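PDB 3LO0: inorganic pyrophosphatase, which probably catalyses the magnesium-dependent hydrolysis of inorganic pyrophosphate to two phosphate ions, and works as a homohexamer. Local coordinates for residues A[32-37]-A[186-191]; A[40-45]-A[77-82]; A[48-53]-A[61-66]; A[73-78]-A[92-97]; A[107-112]-A[127-132]. All blocks are in the same frame, centred on the assembly; numbering follows the deposited sequence.

Contacts 2, 4 and 5 are buried and hold neighbouring strands of one curled sheet; contacts 1 and 3 are only partly buried. Contacts 2 and 4 share Tyr-77 and Gly-78, so strand 76-79 is paired along both edges. Contact 5 continues the sheet through strand 124-131, which pairs with strand 92-95. Contact 3 is a separate two-stranded hairpin, its centre about 12 Å from that of contact 2; charged groups dominate one of its faces. Contacts 2, 3 and 4 all reach the sulfate ion. Contact 1, about 26 Å from contact 3 between centres, is purely apolar and packs the C-terminal helix against the loop before strand 37-41.

Contact 1 (A[32-37]-A[186-191]); sequences NVPKEI and LILSAL
Pro-34 and Leu-188 form the middle of this contact. Their side chains meet at a slant, with the leucine fork laid against the proline ring. CD2 of Leu-188 is 3.8 Å from CD of Pro-34, and CG of Leu-188 is also 3.8 Å from CG of Pro-34. The peptide bond before Pro-34 is cis. The chain therefore bends sharply here, and Val-33 and Pro-34 both point toward the end of helix 180-189.

Val-33 and Leu-191 reach toward each other tip to tip. CG2 of Val-33 stands 3.4 Å from CD1 of Leu-191. This is tighter than normal van der Waals contact, and the exact closeness is doubtful. Chi1 of -54° puts CG1 of Val-33 anti to the carbonyl carbon and leaves CG2 between N and C, facing Leu-191.

Ile-37 and Ile-187 cross at about a right angle on the buried side. CG2 of Ile-37 is 4.2 Å from CD1 of Ile-187. The CG2 methyl of Ile-187 lies 4.2 Å from Pro-34 CB. Ile-187 thus touches both the loop and the first residue of strand 37-41.

The loop is held from within by backbone bonds. Asn-32 O accepts from Glu-36 N at 2.8 Å, and more weakly from Lys-35 N. Around the contact, Ile-187 also packs on Pro-111, and Ile-37 on Ile-80. The backbone of Ile-37 bonds to Ala-109, where the loop enters the sheet. This is apolar packing of the end of the C-terminal helix of the pyrophosphatase fold on the loop that leads into strand 37-41.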
# COMPACT_ATOMS: atom_id res chain seq x y z
N ASN A 32 23.51 23.00 10.84
CA ASN A 32 23.81 24.31 10.40
C ASN A 32 22.52 25.07 10.58
O ASN A 32 21.99 25.65 9.62
CB ASN A 32 24.23 24.20 8.93
CG ASN A 32 24.79 25.49 8.41
OD1 ASN A 32 25.14 26.37 9.18
ND2 ASN A 32 24.90 25.60 7.11
N VAL A 33 22.00 25.05 11.81
CA VAL A 33 20.82 25.84 12.14
C VAL A 33 21.13 27.33 11.89
O VAL A 33 22.19 27.80 12.21
CB VAL A 33 20.27 25.59 13.56
CG1 VAL A 33 20.02 24.09 13.76
CG2 VAL A 33 21.23 26.15 14.63
N PRO A 34 20.18 28.07 11.31
CA PRO A 34 18.83 27.65 10.91
C PRO A 34 18.75 27.30 9.42
O PRO A 34 17.65 27.04 8.91
CB PRO A 34 18.01 28.91 11.19
CG PRO A 34 18.94 30.02 10.82
CD PRO A 34 20.35 29.52 11.15
N LYS A 35 19.88 27.28 8.71
CA LYS A 35 19.86 27.04 7.26
C LYS A 35 19.53 25.59 6.98
O LYS A 35 18.93 25.25 5.94
CB LYS A 35 21.22 27.38 6.63
N GLU A 36 19.95 24.72 7.88
CA GLU A 36 19.63 23.31 7.81
C GLU A 36 19.20 22.86 9.18
O GLU A 36 19.84 23.22 10.22
CB GLU A 36 20.84 22.49 7.37
CG GLU A 36 21.34 22.79 5.94
CD GLU A 36 22.68 22.08 5.65
OE1 GLU A 36 23.76 22.75 5.74
OE2 GLU A 36 22.67 20.86 5.40
N ILE A 37 18.15 22.03 9.17
CA ILE A 37 17.57 21.51 10.35
C ILE A 37 17.38 19.99 10.25
O ILE A 37 17.08 19.44 9.17
CB ILE A 37 16.22 22.18 10.64
CG1 ILE A 37 15.29 22.14 9.44
CG2 ILE A 37 16.43 23.69 11.10
CD1 ILE A 37 13.79 22.49 9.80
N LEU A 186 12.23 32.32 13.56
CA LEU A 186 11.45 31.49 14.47
C LEU A 186 12.25 30.30 14.98
O LEU A 186 12.18 29.94 16.17
CB LEU A 186 10.17 31.03 13.81
CG LEU A 186 9.16 32.17 13.61
CD1 LEU A 186 8.03 31.72 12.67
CD2 LEU A 186 8.62 32.59 14.95
N ILE A 187 13.00 29.65 14.09
CA ILE A 187 13.79 28.47 14.51
C ILE A 187 14.87 28.90 15.50
O ILE A 187 15.05 28.26 16.54
CB ILE A 187 14.41 27.75 13.31
CG1 ILE A 187 13.31 27.02 12.53
CG2 ILE A 187 15.53 26.77 13.75
CD1 ILE A 187 13.63 26.76 11.05
N LEU A 188 15.51 30.03 15.21
CA LEU A 188 16.55 30.54 16.11
C LEU A 188 16.02 30.88 17.48
O LEU A 188 16.67 30.56 18.48
CB LEU A 188 17.29 31.73 15.51
CG LEU A 188 18.22 31.35 14.36
CD1 LEU A 188 18.95 32.59 13.94
CD2 LEU A 188 19.21 30.24 14.73
N SER A 189 14.84 31.52 17.55
CA SER A 189 14.25 31.90 18.87
C SER A 189 13.82 30.68 19.69
O SER A 189 13.67 30.75 20.91
CB SER A 189 13.04 32.83 18.67
OG SER A 189 11.91 32.09 18.21
N ALA A 190 13.63 29.55 19.02
CA ALA A 190 13.26 28.34 19.73
C ALA A 190 14.46 27.54 20.18
O ALA A 190 14.27 26.50 20.81
CB ALA A 190 12.33 27.46 18.87
N LEU A 191 15.69 27.97 19.87
CA LEU A 191 16.85 27.15 20.23
C LEU A 191 17.15 27.32 21.74
O LEU A 191 17.00 28.42 22.28
CB LEU A 191 18.09 27.45 19.36
CG LEU A 191 18.13 26.91 17.93
CD1 LEU A 191 19.41 27.34 17.19
CD2 LEU A 191 17.96 25.38 17.89

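Contact 2 (A[40-45]-A[77-82]); sequences IIEISQ and YGFIPH. With SO4 (sulfate ion), chain B.
Phe-79 CG sits between its own backbone N and carbonyl carbon (chi1 65°), which swings the ring across toward the neighbouring strand, one face under Ile-40. Tyr-77 CG instead stands anti to the backbone N (chi1 -180°), and its ring extends toward the sulfate. The two strands form an antiparallel pair interrupted by a classic beta bulge. Glu-42 and Ile-43 both face Tyr-77, and both N-H groups bond to its carbonyl oxygen. Glu-42 N is 2.8 Å from Tyr-77 O and lies somewhat off the carbonyl plane. Ile-43 N approaches Tyr-77 O in that plane.

Beyond the bulge, Ile-40 and Phe-79 form a hydrogen-bonded pair. Their side chains run side by side. CB of Ile-40 lies over one ring face, 4.1 Å from the centroid of Phe-79, as a CH-pi contact. Glu-42 comes to the ring at its edge, with CD 3.6 Å from CD1 of Phe-79. The carboxylate and ring planes are 71° apart. Glu-42 OE2 takes a hydrogen bond from Phe-54 N, which ties this carboxylate to strand 50-55.

Gly-78 has no side chain where the strands come close. Its CA is 3.2 Å from Ile-40 O, a CA-H...O contact.

Tyr-77 is a predicted substrate-binding residue. The sulfate probably comes from the crystallisation liquor. Tyr-77 OH donates to its O1, which lies in the ring plane; the 2.5 Å between them is shorter than expected and its exact length doubtful.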
# COMPACT_ATOMS: atom_id res chain seq x y z
N ILE A 40 12.72 15.19 12.99
CA ILE A 40 12.27 13.84 13.34
C ILE A 40 10.87 13.71 12.87
O ILE A 40 10.01 14.48 13.31
CB ILE A 40 12.32 13.55 14.85
CG1 ILE A 40 13.78 13.49 15.28
CG2 ILE A 40 11.60 12.20 15.14
CD1 ILE A 40 14.00 13.09 16.73
N ILE A 41 10.63 12.80 11.94
CA ILE A 41 9.32 12.60 11.37
C ILE A 41 8.41 11.84 12.34
O ILE A 41 8.80 10.80 12.92
CB ILE A 41 9.36 11.88 9.99
CG1 ILE A 41 10.16 12.71 8.95
CG2 ILE A 41 7.94 11.66 9.46
CD1 ILE A 41 9.64 14.14 8.78
N GLU A 42 7.21 12.38 12.53
CA GLU A 42 6.19 11.75 13.34
C GLU A 42 5.11 11.06 12.52
O GLU A 42 4.65 9.98 12.90
CB GLU A 42 5.53 12.78 14.23
CG GLU A 42 6.40 13.23 15.35
CD GLU A 42 5.80 14.37 16.10
OE1 GLU A 42 5.52 15.41 15.44
OE2 GLU A 42 5.62 14.25 17.34
N ILE A 43 4.70 11.72 11.43
CA ILE A 43 3.62 11.26 10.57
C ILE A 43 4.06 11.37 9.10
O ILE A 43 4.50 12.44 8.65
CB ILE A 43 2.36 12.16 10.76
CG1 ILE A 43 1.92 12.13 12.23
CG2 ILE A 43 1.24 11.74 9.81
CD1 ILE A 43 0.87 13.11 12.59
N SER A 44 3.89 10.29 8.36
CA SER A 44 4.31 10.20 6.97
C SER A 44 3.30 10.92 6.10
O SER A 44 2.13 10.83 6.38
CB SER A 44 4.40 8.74 6.55
OG SER A 44 5.28 8.02 7.39
N GLN A 45 3.72 11.58 5.03
CA GLN A 45 2.73 12.15 4.12
C GLN A 45 1.96 11.05 3.43
O GLN A 45 2.45 9.93 3.26
CB GLN A 45 3.37 13.09 3.07
CG GLN A 45 4.22 12.45 2.04
CD GLN A 45 4.87 13.48 1.08
OE1 GLN A 45 5.24 14.62 1.46
NE2 GLN A 45 5.04 13.06 -0.15
N TYR A 77 5.36 15.15 8.49
CA TYR A 77 5.18 16.07 9.57
C TYR A 77 5.93 15.62 10.79
O TYR A 77 5.87 14.46 11.17
CB TYR A 77 3.69 16.18 9.88
CG TYR A 77 3.35 17.13 11.01
CD1 TYR A 77 3.29 18.49 10.78
CD2 TYR A 77 3.09 16.67 12.30
CE1 TYR A 77 2.94 19.37 11.76
CE2 TYR A 77 2.78 17.57 13.32
CZ TYR A 77 2.71 18.93 13.03
OH TYR A 77 2.40 19.86 13.96
N GLY A 78 6.66 16.53 11.42
CA GLY A 78 7.42 16.15 12.62
C GLY A 78 7.94 17.38 13.32
O GLY A 78 7.36 18.46 13.17
N PHE A 79 9.05 17.25 14.01
CA PHE A 79 9.55 18.33 14.87
C PHE A 79 11.06 18.45 14.86
O PHE A 79 11.78 17.51 14.47
CB PHE A 79 9.08 18.12 16.34
CG PHE A 79 9.65 16.88 17.00
CD1 PHE A 79 9.07 15.64 16.83
CD2 PHE A 79 10.78 16.97 17.79
CE1 PHE A 79 9.58 14.53 17.46
CE2 PHE A 79 11.32 15.84 18.41
CZ PHE A 79 10.73 14.63 18.25
N ILE A 80 11.55 19.62 15.29
CA ILE A 80 13.00 19.81 15.41
C ILE A 80 13.40 19.49 16.85
O ILE A 80 12.94 20.14 17.77
CB ILE A 80 13.46 21.22 15.09
CG1 ILE A 80 12.81 21.73 13.80
CG2 ILE A 80 15.02 21.34 15.09
CD1 ILE A 80 13.19 23.17 13.46
N PRO A 81 14.25 18.47 17.03
CA PRO A 81 14.63 18.04 18.37
C PRO A 81 15.35 19.14 19.11
O PRO A 81 16.12 19.90 18.51
CB PRO A 81 15.54 16.82 18.13
CG PRO A 81 15.87 16.80 16.71
CD PRO A 81 14.86 17.64 15.98
N HIS A 82 15.03 19.28 20.39
CA HIS A 82 15.66 20.29 21.26
C HIS A 82 15.34 21.73 20.89
O HIS A 82 16.15 22.62 21.07
CB HIS A 82 17.15 20.02 21.39
CG HIS A 82 17.44 18.64 21.87
ND1 HIS A 82 16.86 18.10 23.01
CD2 HIS A 82 18.21 17.65 21.34
CE1 HIS A 82 17.28 16.86 23.17
NE2 HIS A 82 18.10 16.56 22.18
S SO4 B . 0.28 19.41 16.95
O1 SO4 B . 1.34 18.99 16.02
O2 SO4 B . -1.07 19.18 16.40
O3 SO4 B . 0.44 18.63 18.20
O4 SO4 B . 0.37 20.86 17.20

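Contact 3 (A[48-53]-A[61-66]); sequences CPVKYE and FCVDRF. With SO4 (sulfate ion), chain B.
Lys-51 lies against both Asp-64 and Arg-65. Its aliphatic chain passes over one face of the Arg-65 guanidinium, where CD is 3.2 Å from NH1 of Arg-65. CD is set toward the rim of that flat group. CE of Lys-51 also approaches Asp-64 OD2, at 3.3 Å. The lysine NZ makes a long salt bridge to this oxygen, at 3.9 Å, and Arg-65 NH1 makes another to it. One carboxylate oxygen therefore joins two positive groups.

Lys-51 CG is anti to the backbone N (chi1 -180°), and the chain stays extended until it bends at the last torsion. This carries NZ to the sulfate, where it gives a weak hydrogen bond to O3. Lys-51 and Arg-65 are both predicted to bind substrate, so the charged face is consistent with a pocket for phosphate groups. Glu-53 OE1 lies 3.5 Å from Asp-64 OD2, two like charges side by side. The nearby lysine and arginine would probably ease this.

The backbone frame is a beta hairpin with a classic bulge. Asp-64 and Arg-65 both face Lys-51. Asp-64 N bonds to Lys-51 O at 2.7 Å, while Arg-65 N reaches that oxygen only weakly. Lys-51 N in turn bonds to Arg-65 O at 2.8 Å.

The other face is apolar. Val-50 CG2 packs on Phe-66 CE1 at 3.6 Å, and the two side chains point the same way. Val-63 CG2 meets Tyr-52 CE1. Farther out, Tyr-52 OH bonds to Met-102 N of a second subunit, and Phe-66 packs on Arg-98 of that subunit.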
# COMPACT_ATOMS: atom_id res chain seq x y z
N CYS A 48 -2.53 7.07 6.46
CA CYS A 48 -3.88 7.03 7.07
C CYS A 48 -4.02 8.17 8.09
O CYS A 48 -3.03 8.69 8.52
CB CYS A 48 -4.12 5.67 7.73
SG CYS A 48 -3.96 4.20 6.55
N PRO A 49 -5.25 8.57 8.45
CA PRO A 49 -5.38 9.67 9.41
C PRO A 49 -5.00 9.29 10.85
O PRO A 49 -5.84 9.46 11.74
CB PRO A 49 -6.89 10.04 9.37
CG PRO A 49 -7.51 9.27 8.38
CD PRO A 49 -6.53 8.23 7.83
N VAL A 50 -3.80 8.76 11.08
CA VAL A 50 -3.32 8.48 12.47
C VAL A 50 -2.31 9.54 12.93
O VAL A 50 -1.17 9.57 12.46
CB VAL A 50 -2.65 7.07 12.61
CG1 VAL A 50 -2.38 6.74 14.08
CG2 VAL A 50 -3.56 5.97 11.97
N LYS A 51 -2.69 10.35 13.91
CA LYS A 51 -1.79 11.39 14.41
C LYS A 51 -0.84 10.78 15.45
O LYS A 51 -1.21 10.61 16.62
CB LYS A 51 -2.58 12.55 14.99
CG LYS A 51 -1.71 13.73 15.55
CD LYS A 51 -2.57 14.90 16.00
CE LYS A 51 -1.77 15.99 16.73
NZ LYS A 51 -0.28 15.92 16.55
N TYR A 52 0.38 10.45 15.03
CA TYR A 52 1.39 9.97 15.96
C TYR A 52 2.08 11.17 16.56
O TYR A 52 2.12 12.25 15.95
CB TYR A 52 2.41 9.06 15.27
CG TYR A 52 1.84 7.77 14.75
CD1 TYR A 52 1.59 6.70 15.61
CD2 TYR A 52 1.55 7.62 13.39
CE1 TYR A 52 1.07 5.53 15.14
CE2 TYR A 52 1.05 6.43 12.90
CZ TYR A 52 0.81 5.38 13.78
OH TYR A 52 0.27 4.22 13.34
N GLU A 53 2.60 11.00 17.76
CA GLU A 53 3.31 12.05 18.46
C GLU A 53 4.39 11.39 19.30
O GLU A 53 4.15 10.39 19.97
CB GLU A 53 2.36 12.83 19.36
CG GLU A 53 2.94 14.11 19.91
CD GLU A 53 1.86 15.06 20.40
OE1 GLU A 53 0.93 14.56 21.05
OE2 GLU A 53 1.97 16.29 20.16
N PHE A 61 6.83 6.70 20.44
CA PHE A 61 5.70 7.27 19.67
C PHE A 61 4.38 6.75 20.23
O PHE A 61 4.29 5.58 20.61
CB PHE A 61 5.79 6.93 18.18
CG PHE A 61 6.85 7.70 17.47
CD1 PHE A 61 6.59 8.95 16.97
CD2 PHE A 61 8.14 7.18 17.36
CE1 PHE A 61 7.59 9.70 16.35
CE2 PHE A 61 9.15 7.91 16.73
CZ PHE A 61 8.87 9.18 16.23
N CYS A 62 3.39 7.64 20.33
CA CYS A 62 2.05 7.30 20.80
C CYS A 62 1.05 7.76 19.77
O CYS A 62 1.30 8.74 19.02
CB CYS A 62 1.70 8.02 22.11
SG CYS A 62 2.84 7.69 23.47
N VAL A 63 -0.07 7.06 19.73
CA VAL A 63 -1.19 7.49 18.92
C VAL A 63 -1.85 8.63 19.70
O VAL A 63 -2.45 8.41 20.74
CB VAL A 63 -2.18 6.34 18.67
CG1 VAL A 63 -3.36 6.80 17.81
CG2 VAL A 63 -1.48 5.17 17.96
N ASP A 64 -1.70 9.86 19.21
CA ASP A 64 -2.41 10.96 19.84
C ASP A 64 -3.90 10.79 19.58
O ASP A 64 -4.71 10.85 20.48
CB ASP A 64 -1.93 12.31 19.30
CG ASP A 64 -2.50 13.50 20.11
OD1 ASP A 64 -3.09 13.29 21.19
OD2 ASP A 64 -2.33 14.65 19.66
N ARG A 65 -4.25 10.61 18.32
CA ARG A 65 -5.63 10.38 17.97
C ARG A 65 -5.73 9.90 16.53
O ARG A 65 -4.81 10.06 15.75
CB ARG A 65 -6.45 11.67 18.14
CG ARG A 65 -6.07 12.81 17.19
CD ARG A 65 -6.85 14.09 17.53
NE ARG A 65 -6.58 15.20 16.58
CZ ARG A 65 -5.66 16.16 16.73
NH1 ARG A 65 -4.84 16.19 17.79
NH2 ARG A 65 -5.53 17.11 15.80
N PHE A 66 -6.86 9.29 16.23
CA PHE A 66 -7.31 9.12 14.85
C PHE A 66 -8.06 10.41 14.48
O PHE A 66 -8.87 10.92 15.25
CB PHE A 66 -8.19 7.87 14.74
CG PHE A 66 -7.43 6.58 14.97
CD1 PHE A 66 -6.88 5.88 13.91
CD2 PHE A 66 -7.24 6.09 16.25
CE1 PHE A 66 -6.16 4.68 14.11
CE2 PHE A 66 -6.53 4.92 16.48
CZ PHE A 66 -5.97 4.21 15.38
S SO4 B . 0.28 19.41 16.95
O1 SO4 B . 1.34 18.99 16.02
O2 SO4 B . -1.07 19.18 16.40
O3 SO4 B . 0.44 18.63 18.20
O4 SO4 B . 0.37 20.86 17.20

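Contact 4 (A[73-78]-A[92-97]); sequences YPCNYG and DVLVAS. With SO4 (sulfate ion), chain B.
Strands 76-78 and 92-95 are an antiparallel pair in the central sheet of the pyrophosphatase fold. They bring Tyr-77, a predicted substrate ligand, beside Asp-92, which is predicted to bind two magnesium ions. Tyr-77 OH lies 3.1 Å from Asp-92 OD2, and the ring and carboxylate planes are turned 43° apart. Lys-126 NZ bonds to the same hydroxyl and forms a weak, long ion pair with Asp-92 OD2.

Leu-94 supports the ring from another side. Its CD2 comes to the ring edge, 3.8 Å from CD1 of Tyr-77. Tyr-73 lies over one face of that ring. Leu-94 also packs on Ile-156 and Phe-160 of helix 150-162, and its CB is 4.0 Å from Cys-75 CB.

In the backbone ladder, Val-95 N bonds to Asn-76 O at 2.7 Å; the return bond from Asn-76 N to Val-95 O is weak. Gly-78 and Val-93 exchange two bonds, Gly-78 N to Val-93 O at 2.9 Å and Val-93 N to Gly-78 O at 2.8 Å.

Asn-76 holds the far end. Its CG lies beside the backbone N (chi1 -58°), and the amide turns toward Ser-97. OD1 is gripped by two backbone N-H groups, those of Gln-45 and Val-101. Ser-97 OG bonds to Phe-99 O. The link between the two side chains is a weak bond of doubtful detail: Asn-76 ND2 is 2.6 Å from Ser-97 OG, shorter than expected, and the angle at the hydrogen is bent to 122°.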
# COMPACT_ATOMS: atom_id res chain seq x y z
N TYR A 73 -2.19 14.07 6.37
CA TYR A 73 -1.15 15.08 6.38
C TYR A 73 -0.60 15.31 4.99
O TYR A 73 -0.25 14.35 4.31
CB TYR A 73 -0.04 14.68 7.37
CG TYR A 73 -0.41 15.07 8.77
CD1 TYR A 73 -1.30 14.31 9.49
CD2 TYR A 73 0.08 16.24 9.34
CE1 TYR A 73 -1.69 14.66 10.77
CE2 TYR A 73 -0.30 16.61 10.64
CZ TYR A 73 -1.21 15.82 11.33
OH TYR A 73 -1.62 16.14 12.63
N PRO A 74 -0.56 16.59 4.54
CA PRO A 74 -0.18 16.87 3.16
C PRO A 74 1.33 16.77 2.91
O PRO A 74 1.74 16.79 1.76
CB PRO A 74 -0.64 18.32 2.96
CG PRO A 74 -0.67 18.90 4.30
CD PRO A 74 -0.90 17.82 5.28
N CYS A 75 2.13 16.74 3.97
CA CYS A 75 3.57 16.55 3.86
C CYS A 75 4.01 15.69 5.05
O CYS A 75 3.23 15.48 5.99
CB CYS A 75 4.32 17.88 3.94
SG CYS A 75 3.86 19.27 2.88
N ASN A 76 5.24 15.17 5.01
CA ASN A 76 5.78 14.53 6.21
C ASN A 76 5.77 15.56 7.31
O ASN A 76 6.05 16.75 7.08
CB ASN A 76 7.18 13.97 5.96
CG ASN A 76 7.21 12.97 4.82
OD1 ASN A 76 6.65 11.87 4.93
ND2 ASN A 76 7.88 13.31 3.74
N TYR A 77 5.36 15.15 8.49
CA TYR A 77 5.18 16.07 9.57
C TYR A 77 5.93 15.62 10.79
O TYR A 77 5.87 14.46 11.17
CB TYR A 77 3.69 16.18 9.88
CG TYR A 77 3.35 17.13 11.01
CD1 TYR A 77 3.29 18.49 10.78
CD2 TYR A 77 3.09 16.67 12.30
CE1 TYR A 77 2.94 19.37 11.76
CE2 TYR A 77 2.78 17.57 13.32
CZ TYR A 77 2.71 18.93 13.03
OH TYR A 77 2.40 19.86 13.96
N GLY A 78 6.66 16.53 11.42
CA GLY A 78 7.42 16.15 12.62
C GLY A 78 7.94 17.38 13.32
O GLY A 78 7.36 18.46 13.17
N ASP A 92 7.32 22.61 15.09
CA ASP A 92 6.78 21.63 14.15
C ASP A 92 7.13 22.02 12.72
O ASP A 92 7.10 23.21 12.33
CB ASP A 92 5.25 21.56 14.26
CG ASP A 92 4.79 21.10 15.62
OD1 ASP A 92 5.45 20.19 16.19
OD2 ASP A 92 3.78 21.66 16.11
N VAL A 93 7.37 20.99 11.92
CA VAL A 93 7.85 21.14 10.58
C VAL A 93 7.09 20.20 9.62
O VAL A 93 6.98 18.98 9.87
CB VAL A 93 9.36 20.84 10.50
CG1 VAL A 93 9.90 21.12 9.09
CG2 VAL A 93 10.11 21.60 11.54
N LEU A 94 6.63 20.78 8.52
CA LEU A 94 6.21 20.03 7.34
C LEU A 94 7.39 19.86 6.40
O LEU A 94 7.96 20.86 5.97
CB LEU A 94 5.11 20.77 6.60
CG LEU A 94 3.85 20.97 7.45
CD1 LEU A 94 3.20 22.30 7.14
CD2 LEU A 94 2.89 19.77 7.21
N VAL A 95 7.72 18.64 6.03
CA VAL A 95 8.77 18.41 5.06
C VAL A 95 8.15 17.86 3.79
O VAL A 95 7.67 16.75 3.78
CB VAL A 95 9.85 17.46 5.56
CG1 VAL A 95 11.04 17.42 4.56
CG2 VAL A 95 10.34 17.87 6.99
N ALA A 96 8.16 18.64 2.73
CA ALA A 96 7.67 18.16 1.44
C ALA A 96 8.64 17.13 0.92
O ALA A 96 9.85 17.25 1.10
CB ALA A 96 7.53 19.34 0.47
N SER A 97 8.14 16.05 0.31
CA SER A 97 9.03 15.07 -0.24
C SER A 97 8.38 14.30 -1.40
O SER A 97 7.18 14.40 -1.62
CB SER A 97 9.53 14.14 0.87
OG SER A 97 8.52 13.25 1.27
S SO4 B . 0.28 19.41 16.95
O1 SO4 B . 1.34 18.99 16.02
O2 SO4 B . -1.07 19.18 16.40
O3 SO4 B . 0.44 18.63 18.20
O4 SO4 B . 0.37 20.86 17.20
O HOH W 1 4.83 16.91 0.14

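Contact 5 (A[107-112]-A[127-132]); sequences IRARPV and ILAVPT
Arg-110 N donates to Val-130 O at 2.7 Å, the shortest polar bond between these strands. The return bond, Val-130 N to Arg-110 O, is 2.9 Å. Val-112 N bonds to Leu-128 O, and its angle of 176° at the hydrogen is nearly straight.

The Arg-110 side chain reaches across Val-130. Its CG lies between its own backbone N and carbonyl carbon (chi1 55°), and the chain then runs extended to NE. The guanidinium ends with one face over a methyl: CG2 of Val-130 is 3.6 Å from CZ of Arg-110, beneath the centre of the flat group. A water joins NH1 of Arg-110 to Pro-131 O, 2.7 Å from that oxygen. NH2 bonds to Ile-142 O. These bonds fix how the group is turned.

Pro-111 and Ala-129 share the other face. Ala-109 CB also meets Ala-129 CB at 4.0 Å, and Ile-127 CG2 meets Pro-111 CB at 3.9 Å. Pro-111 and Ile-127 also lie under helix 180-189. Strand 106-118 pairs with strand 37-41 as well, and strand 124-131 with strand 92-95. The contact is thus an antiparallel beta hairpin built into the curled central sheet of the pyrophosphatase fold.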
# COMPACT_ATOMS: atom_id res chain seq x y z
N ILE A 107 15.32 13.36 9.02
CA ILE A 107 15.66 13.90 7.71
C ILE A 107 16.29 15.29 7.84
O ILE A 107 15.85 16.15 8.61
CB ILE A 107 14.46 13.88 6.75
CG1 ILE A 107 14.88 14.31 5.33
CG2 ILE A 107 13.33 14.72 7.31
CD1 ILE A 107 13.77 14.04 4.25
N ARG A 108 17.36 15.48 7.07
CA ARG A 108 18.00 16.77 6.99
C ARG A 108 17.23 17.63 5.98
O ARG A 108 17.03 17.24 4.78
CB ARG A 108 19.43 16.59 6.53
CG ARG A 108 20.27 15.74 7.44
CD ARG A 108 21.60 15.41 6.76
NE ARG A 108 21.41 14.35 5.76
CZ ARG A 108 22.39 13.81 5.05
NH1 ARG A 108 23.65 14.23 5.19
NH2 ARG A 108 22.12 12.83 4.19
N ALA A 109 16.73 18.76 6.47
CA ALA A 109 15.85 19.60 5.69
C ALA A 109 16.29 21.04 5.74
O ALA A 109 17.18 21.41 6.51
CB ALA A 109 14.40 19.48 6.16
N ARG A 110 15.69 21.85 4.88
CA ARG A 110 15.92 23.29 4.96
C ARG A 110 14.62 24.02 4.86
O ARG A 110 13.77 23.68 4.01
CB ARG A 110 16.95 23.78 3.96
CG ARG A 110 16.68 23.46 2.53
CD ARG A 110 17.85 23.99 1.63
NE ARG A 110 17.55 23.62 0.26
CZ ARG A 110 16.61 24.22 -0.49
NH1 ARG A 110 16.36 23.76 -1.71
NH2 ARG A 110 15.94 25.27 -0.03
N PRO A 111 14.43 24.97 5.76
CA PRO A 111 13.18 25.68 5.78
C PRO A 111 13.08 26.58 4.57
O PRO A 111 14.09 27.09 4.09
CB PRO A 111 13.28 26.55 7.03
CG PRO A 111 14.73 26.69 7.27
CD PRO A 111 15.41 25.57 6.67
N VAL A 112 11.86 26.76 4.09
CA VAL A 112 11.61 27.70 3.02
C VAL A 112 10.50 28.68 3.31
O VAL A 112 10.24 29.57 2.50
CB VAL A 112 11.33 26.97 1.71
CG1 VAL A 112 12.57 26.13 1.33
CG2 VAL A 112 10.07 26.10 1.81
N ILE A 127 6.57 25.31 10.28
CA ILE A 127 7.64 25.49 9.30
C ILE A 127 7.36 24.62 8.09
O ILE A 127 6.89 23.49 8.24
CB ILE A 127 9.00 25.13 9.89
CG1 ILE A 127 9.29 25.91 11.18
CG2 ILE A 127 10.09 25.44 8.88
CD1 ILE A 127 9.15 27.44 11.03
N LEU A 128 7.57 25.16 6.88
CA LEU A 128 7.58 24.38 5.65
C LEU A 128 9.03 24.26 5.19
O LEU A 128 9.75 25.25 5.05
CB LEU A 128 6.75 25.03 4.53
CG LEU A 128 6.72 24.28 3.18
CD1 LEU A 128 6.05 22.92 3.35
CD2 LEU A 128 6.10 25.17 2.01
N ALA A 129 9.48 23.04 4.95
CA ALA A 129 10.87 22.79 4.58
C ALA A 129 10.92 21.75 3.49
O ALA A 129 9.92 21.04 3.24
CB ALA A 129 11.68 22.33 5.84
N VAL A 130 12.06 21.66 2.83
CA VAL A 130 12.30 20.68 1.81
C VAL A 130 13.57 19.94 2.14
O VAL A 130 14.39 20.44 2.91
CB VAL A 130 12.42 21.29 0.42
CG1 VAL A 130 11.11 21.97 0.02
CG2 VAL A 130 13.69 22.23 0.34
N PRO A 131 13.73 18.75 1.58
CA PRO A 131 14.98 18.01 1.80
C PRO A 131 16.19 18.78 1.25
O PRO A 131 16.08 19.49 0.24
CB PRO A 131 14.76 16.72 1.03
CG PRO A 131 13.26 16.56 0.92
CD PRO A 131 12.76 17.96 0.79
N THR A 132 17.33 18.64 1.91
CA THR A 132 18.53 19.31 1.44
C THR A 132 19.00 18.66 0.15
O THR A 132 18.65 17.52 -0.15
CB THR A 132 19.66 19.29 2.48
OG1 THR A 132 20.02 17.94 2.75
CG2 THR A 132 19.19 19.94 3.76
O HOH W 2 16.90 20.69 -2.02